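Local atomic coordinates of ABC-type phosphate transport system, periplasmic component (Lactobacillus brevis, PDB entry 4ECF), a protein that binds phosphate as the probable solute-binding component of a PstSACB-type ABC transporter that imports the ion across the cell membrane. Residues E23-E28 with I224-S229. Numbering follows the deposited sequence.
Sequences EQYTGE and ITYVQS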
loop_
_atom_site.group_PDB
_atom_site.type_symbol
_atom_site.label_atom_id
_atom_site.label_comp_id
_atom_site.label_asym_id
_atom_site.label_seq_id
_atom_site.Cartn_x
_atom_site.Cartn_y
_atom_site.Cartn_z
ATOM N N GLU A 23 -11.491 -10.073 11.764
ATOM C CA GLU A 23 -11.595 -10.661 13.105
ATOM C C GLU A 23 -12.680 -9.959 13.909
ATOM O O GLU A 23 -13.421 -10.578 14.674
ATOM C CB GLU A 23 -10.240 -10.582 13.858
ATOM C CG GLU A 23 -10.236 -11.382 15.172
ATOM C CD GLU A 23 -10.907 -10.661 16.352
ATOM O OE1 GLU A 23 -10.844 -9.406 16.387
ATOM O OE2 GLU A 23 -11.512 -11.338 17.244
ATOM N N GLN A 24 -12.784 -8.654 13.738
ATOM C CA GLN A 24 -13.827 -7.933 14.421
ATOM C C GLN A 24 -15.215 -8.390 13.942
ATOM O O GLN A 24 -16.085 -8.658 14.754
ATOM C CB GLN A 24 -13.613 -6.432 14.282
ATOM C CG GLN A 24 -14.498 -5.631 15.228
ATOM C CD GLN A 24 -14.121 -4.184 15.270
ATOM O OE1 GLN A 24 -14.843 -3.332 14.723
ATOM N NE2 GLN A 24 -13.002 -3.889 15.911
ATOM N N TYR A 25 -15.386 -8.510 12.627
ATOM C CA TYR A 25 -16.645 -8.959 12.052
ATOM C C TYR A 25 -17.018 -10.350 12.580
ATOM O O TYR A 25 -18.124 -10.585 13.044
ATOM C CB TYR A 25 -16.531 -9.013 10.518
ATOM C CG TYR A 25 -17.870 -9.324 9.898
ATOM C CD1 TYR A 25 -18.341 -10.630 9.785
ATOM C CD2 TYR A 25 -18.725 -8.314 9.524
ATOM C CE1 TYR A 25 -19.601 -10.906 9.273
ATOM C CE2 TYR A 25 -19.973 -8.594 9.005
ATOM C CZ TYR A 25 -20.414 -9.885 8.893
ATOM O OH TYR A 25 -21.695 -10.168 8.388
ATOM N N THR A 26 -16.065 -11.276 12.548
ATOM C CA THR A 26 -16.388 -12.660 12.932
ATOM C C THR A 26 -16.707 -12.799 14.427
ATOM O O THR A 26 -17.518 -13.651 14.831
ATOM C CB THR A 26 -15.338 -13.697 12.514
ATOM O OG1 THR A 26 -14.076 -13.441 13.094
ATOM C CG2 THR A 26 -15.234 -13.789 10.955
ATOM N N GLY A 27 -16.088 -11.964 15.259
ATOM C CA GLY A 27 -16.400 -11.985 16.696
ATOM C C GLY A 27 -17.749 -11.367 16.996
ATOM O O GLY A 27 -18.308 -11.583 18.060
ATOM N N GLU A 28 -18.263 -10.565 16.070
ATOM C CA GLU A 28 -19.600 -9.938 16.208
ATOM C C GLU A 28 -20.735 -10.696 15.484
ATOM O O GLU A 28 -21.905 -10.373 15.673
ATOM C CB GLU A 28 -19.512 -8.486 15.678
ATOM C CG GLU A 28 -18.667 -7.597 16.591
ATOM C CD GLU A 28 -18.317 -6.226 16.011
ATOM O OE1 GLU A 28 -18.890 -5.870 14.984
ATOM O OE2 GLU A 28 -17.498 -5.496 16.613
ATOM N N ILE A 224 -18.014 -6.574 3.109
ATOM C CA ILE A 224 -17.667 -5.316 2.427
ATOM C C ILE A 224 -18.518 -4.150 2.950
ATOM O O ILE A 224 -17.968 -3.053 3.274
ATOM C CB ILE A 224 -17.708 -5.478 0.885
ATOM C CG1 ILE A 224 -16.621 -6.444 0.420
ATOM C CG2 ILE A 224 -17.517 -4.118 0.207
ATOM C CD1 ILE A 224 -16.818 -6.827 -1.027
ATOM N N THR A 225 -19.829 -4.353 3.065
ATOM C CA THR A 225 -20.715 -3.349 3.650
ATOM C C THR A 225 -20.209 -2.901 5.052
ATOM O O THR A 225 -20.112 -1.711 5.351
ATOM C CB THR A 225 -22.113 -3.894 3.727
ATOM O OG1 THR A 225 -22.575 -4.131 2.387
ATOM C CG2 THR A 225 -23.054 -2.932 4.467
ATOM N N TYR A 226 -19.807 -3.879 5.864
ATOM C CA TYR A 226 -19.262 -3.606 7.196
ATOM C C TYR A 226 -17.998 -2.761 7.162
ATOM O O TYR A 226 -17.911 -1.752 7.852
ATOM C CB TYR A 226 -19.034 -4.938 7.925
ATOM C CG TYR A 226 -18.528 -4.845 9.332
ATOM C CD1 TYR A 226 -19.402 -4.742 10.408
ATOM C CD2 TYR A 226 -17.191 -5.000 9.603
ATOM C CE1 TYR A 226 -18.928 -4.719 11.701
ATOM C CE2 TYR A 226 -16.722 -4.991 10.919
ATOM C CZ TYR A 226 -17.586 -4.859 11.939
ATOM O OH TYR A 226 -17.128 -4.837 13.252
ATOM N N VAL A 227 -17.035 -3.116 6.292
ATOM C CA VAL A 227 -15.807 -2.374 6.175
ATOM C C VAL A 227 -16.078 -0.921 5.710
ATOM O O VAL A 227 -15.460 -0.011 6.196
ATOM C CB VAL A 227 -14.813 -3.057 5.206
ATOM C CG1 VAL A 227 -13.598 -2.186 4.969
ATOM C CG2 VAL A 227 -14.411 -4.435 5.718
ATOM N N GLN A 228 -17.073 -0.727 4.860
ATOM C CA GLN A 228 -17.401 0.630 4.346
ATOM C C GLN A 228 -18.328 1.425 5.305
ATOM O O GLN A 228 -18.634 2.601 5.057
ATOM C CB GLN A 228 -18.107 0.489 2.988
ATOM C CG GLN A 228 -17.199 0.049 1.885
ATOM C CD GLN A 228 -17.886 -0.114 0.548
ATOM O OE1 GLN A 228 -18.993 -0.628 0.451
ATOM N NE2 GLN A 228 -17.208 0.359 -0.506
ATOM N N SER A 229 -18.799 0.819 6.386
ATOM C CA SER A 229 -19.837 1.433 7.204
ATOM C C SER A 229 -19.212 2.546 8.042
ATOM O O SER A 229 -18.038 2.419 8.436
ATOM C CB SER A 229 -20.529 0.387 8.099
ATOM O OG SER A 229 -19.628 -0.085 9.091
#
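Y226 reaches across from helix 218-228 to helix 15-28, where Y25, Q24 and E28 receive it. The two rings form an edge-to-face (T-shaped) pair: their planes stand at 88° and their centroids lie 5.0 Å apart. Y25 supplies the edge, its CD2 coming to 3.5 Å from CG of Y226, over one face but toward the rim of that ring. At the far end of the ring, Y226 OH donates a hydrogen bond of 2.7 Å to E28 OE1. The hydroxyl meets this oxygen from above the carboxylate plane, 44° out of it, while the other oxygen, OE2, has too poor an angle to share the bond. Q24 crosses the phenol end at about a right angle, OE1 lying 3.1 Å from Y226 OH and CG also close, with the amide plane nearly perpendicular to the ring. With CG of Y226 anti to the backbone N (chi1 -178°), the ring is carried off its own helix and over to the other. Were Y226 an alanine, the E28 carboxylate would probably lose its phenol donor and the edge of Y25 the face it packs on. The Y226 carbonyl is engaged separately: S229, at the N-cap position of helix 230-239, donates to it through both N and OG. The contact thus joins two helices far apart in sequence within the periplasmic-binding-protein fold. Y25 also stacks on H29 and touches T32 and I34 of strand 32-39; I232 of helix 230-239 touches both Q24 and Y226, so a third helix borders the contact.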